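Local coordinates for protein nitrite reductase (Hyphomicrobium denitrificans, PDB 2DV6) that probably reduces nitrite to nitric oxide during denitrification, with electrons from cytochrome c, as a copper-containing enzyme of the multicopper oxidase family, at residues F364-E369 and Y411-H416. Sequence-based numbering, arbitrary orientation.
Sequences FHVIGE and YILVDH. With CU (copper (II) ion), chain L; K (potassium ion), chain J.
Antiparallel neighbours in a cupredoxin-fold sheet, strands 362-367 and 409-415 run side by side between strands 390-393 and 427-431; the second leads directly into His-416, a ligand of the copper between subunits, consistent with the type 2, nitrite-reducing site of copper nitrite reductases. Four backbone hydrogen bonds join them: His-365 and Val-414 form one hydrogen-bonded pair, with His-365 N to Val-414 O at 3.0 Å, and Ile-367 and Ile-412 the next, where Ile-367 N reaches Ile-412 O at 2.8 Å but the return bond is weak.

At the copper end, the edge of the His-416 imidazole is directed at the face of His-365 in an offset T-shaped pair, planes at 68°; His-416 CD2 lies 3.8 Å from His-365 CD2. His-416 NE2 binds the copper ion at 2.2 Å, and His-224 and His-259 of a neighbouring subunit complete the protein ligands; water 5 is a longer fourth partner. His-365 does not bind the metal: its ND1 is taken by Gln-389 O, and its ring stacks on His-224 of that neighbouring subunit. On the same face of the sheet Val-414 CG2 touches His-365 CB at the ring edge, while Ile-367, its chain extended (chi2 -179°), lays CD1 against Val-414 CG1 at 3.8 Å.

On the other face, Phe-364, with CG anti to the backbone N (chi1 -178°), lies alongside Leu-413, which meets the ring edge through CD2.

From Val-366 to Glu-369 the chain reverses in a type II turn with Gly-368 third, and the Tyr-411 ring edge meets Ile-367 O and Gly-368 O, CE2 of Tyr-411 lying 3.1 Å from the latter. Glu-369 grips the potassium ion with both carboxylate oxygens; Tyr-411 OH, hydrogen-bonded to Arg-407 O, also accepts from water 1 at 2.8 Å, which donates to Glu-369 OE1 at 2.7 Å.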
loop_
_atom_site.group_PDB
_atom_site.type_symbol
_atom_site.label_atom_id
_atom_site.label_comp_id
_atom_site.label_asym_id
_atom_site.label_seq_id
_atom_site.Cartn_x
_atom_site.Cartn_y
_atom_site.Cartn_z
ATOM N N PHE A 364 -37.056 9.399 -17.549
ATOM C CA PHE A 364 -37.422 10.795 -17.478
ATOM C C PHE A 364 -38.783 10.940 -16.782
ATOM O O PHE A 364 -39.734 10.245 -17.120
ATOM C CB PHE A 364 -37.466 11.417 -18.870
ATOM C CG PHE A 364 -37.798 12.888 -18.854
ATOM C CD1 PHE A 364 -36.933 13.800 -18.225
ATOM C CD2 PHE A 364 -38.958 13.360 -19.480
ATOM C CE1 PHE A 364 -37.207 15.162 -18.198
ATOM C CE2 PHE A 364 -39.254 14.741 -19.480
ATOM C CZ PHE A 364 -38.374 15.650 -18.840
ATOM N N HIS A 365 -38.853 11.814 -15.794
ATOM C CA HIS A 365 -40.080 11.937 -14.992
ATOM C C HIS A 365 -40.266 13.399 -14.593
ATOM O O HIS A 365 -39.278 14.067 -14.289
ATOM C CB HIS A 365 -39.945 11.048 -13.740
ATOM C CG HIS A 365 -41.073 11.196 -12.756
ATOM N ND1 HIS A 365 -42.350 10.749 -13.009
ATOM C CD2 HIS A 365 -41.116 11.767 -11.530
ATOM C CE1 HIS A 365 -43.124 11.017 -11.974
ATOM N NE2 HIS A 365 -42.394 11.619 -11.056
ATOM N N VAL A 366 -41.499 13.916 -14.600
ATOM C CA VAL A 366 -41.722 15.277 -14.020
ATOM C C VAL A 366 -42.487 15.107 -12.700
ATOM O O VAL A 366 -43.636 14.678 -12.685
ATOM C CB VAL A 366 -42.491 16.235 -14.999
ATOM C CG1 VAL A 366 -42.828 17.543 -14.303
ATOM C CG2 VAL A 366 -41.652 16.480 -16.291
ATOM N N ILE A 367 -41.830 15.355 -11.590
ATOM C CA ILE A 367 -42.443 15.098 -10.285
ATOM C C ILE A 367 -43.632 16.052 -10.124
ATOM O O ILE A 367 -43.476 17.267 -10.353
ATOM C CB ILE A 367 -41.409 15.386 -9.154
ATOM C CG1 ILE A 367 -40.173 14.497 -9.307
ATOM C CG2 ILE A 367 -42.038 15.266 -7.759
ATOM C CD1 ILE A 367 -39.125 14.711 -8.205
ATOM N N GLY A 368 -44.794 15.513 -9.754
ATOM C CA GLY A 368 -46.002 16.307 -9.512
ATOM C C GLY A 368 -46.893 16.400 -10.731
ATOM O O GLY A 368 -47.971 17.007 -10.672
ATOM N N GLU A 369 -46.453 15.808 -11.850
ATOM C CA GLU A 369 -47.271 15.795 -13.054
ATOM C C GLU A 369 -47.219 14.422 -13.727
ATOM O O GLU A 369 -46.453 13.557 -13.304
ATOM C CB GLU A 369 -46.830 16.913 -14.028
ATOM C CG GLU A 369 -47.741 18.122 -14.045
ATOM C CD GLU A 369 -49.145 17.799 -14.562
ATOM O OE1 GLU A 369 -50.052 18.658 -14.454
ATOM O OE2 GLU A 369 -49.384 16.677 -15.073
ATOM N N TYR A 411 -42.743 22.108 -10.447
ATOM C CA TYR A 411 -42.561 20.758 -10.972
ATOM C C TYR A 411 -41.062 20.468 -11.232
ATOM O O TYR A 411 -40.279 21.358 -11.570
ATOM C CB TYR A 411 -43.446 20.561 -12.203
ATOM C CG TYR A 411 -44.905 20.795 -11.829
ATOM C CD1 TYR A 411 -45.499 22.066 -11.965
ATOM C CD2 TYR A 411 -45.674 19.764 -11.285
ATOM C CE1 TYR A 411 -46.835 22.278 -11.605
ATOM C CE2 TYR A 411 -46.992 19.962 -10.916
ATOM C CZ TYR A 411 -47.565 21.231 -11.072
ATOM O OH TYR A 411 -48.869 21.421 -10.691
ATOM N N ILE A 412 -40.679 19.214 -11.047
ATOM C CA ILE A 412 -39.262 18.857 -11.004
ATOM C C ILE A 412 -38.884 17.795 -12.037
ATOM O O ILE A 412 -39.342 16.658 -11.960
ATOM C CB ILE A 412 -38.853 18.476 -9.584
ATOM C CG1 ILE A 412 -39.392 19.540 -8.570
ATOM C CG2 ILE A 412 -37.310 18.316 -9.459
ATOM C CD1 ILE A 412 -39.230 19.101 -7.107
ATOM N N LEU A 413 -38.069 18.201 -13.020
ATOM C CA LEU A 413 -37.523 17.266 -14.014
ATOM C C LEU A 413 -36.402 16.431 -13.371
ATOM O O LEU A 413 -35.490 16.976 -12.727
ATOM C CB LEU A 413 -36.987 18.004 -15.231
ATOM C CG LEU A 413 -37.993 18.689 -16.174
ATOM C CD1 LEU A 413 -38.823 19.813 -15.449
ATOM C CD2 LEU A 413 -37.239 19.265 -17.407
ATOM N N VAL A 414 -36.505 15.111 -13.516
ATOM C CA VAL A 414 -35.518 14.180 -12.946
ATOM C C VAL A 414 -35.303 13.010 -13.912
ATOM O O VAL A 414 -36.190 12.715 -14.725
ATOM C CB VAL A 414 -35.932 13.615 -11.554
ATOM C CG1 VAL A 414 -36.155 14.728 -10.525
ATOM C CG2 VAL A 414 -37.160 12.718 -11.626
ATOM N N ASP A 415 -34.119 12.394 -13.844
ATOM C CA ASP A 415 -33.933 11.027 -14.279
ATOM C C ASP A 415 -34.262 10.252 -13.000
ATOM O O ASP A 415 -33.636 10.455 -11.967
ATOM C CB ASP A 415 -32.461 10.833 -14.612
ATOM C CG ASP A 415 -32.122 9.467 -15.101
ATOM O OD1 ASP A 415 -32.877 8.490 -14.841
ATOM O OD2 ASP A 415 -31.071 9.373 -15.787
ATOM N N HIS A 416 -35.241 9.362 -13.058
ATOM C CA HIS A 416 -35.668 8.701 -11.845
ATOM C C HIS A 416 -34.723 7.590 -11.348
ATOM O O HIS A 416 -35.069 6.857 -10.410
ATOM C CB HIS A 416 -37.093 8.191 -12.011
ATOM C CG HIS A 416 -37.867 8.211 -10.738
ATOM N ND1 HIS A 416 -37.526 7.432 -9.647
ATOM C CD2 HIS A 416 -38.962 8.916 -10.369
ATOM C CE1 HIS A 416 -38.379 7.663 -8.659
ATOM N NE2 HIS A 416 -39.263 8.547 -9.080
HETATM CU CU CU L . -40.858 9.671 -8.054
HETATM K K K J . -51.736 17.243 -15.802
HETATM O O HOH W 1 -50.665 20.425 -12.574
HETATM O O HOH W 2 -52.164 15.392 -14.204
HETATM O O HOH W 3 -51.070 15.429 -17.218
HETATM O O HOH W 4 -53.731 16.902 -16.919
HETATM O O HOH W 5 -39.577 11.896 -8.103
#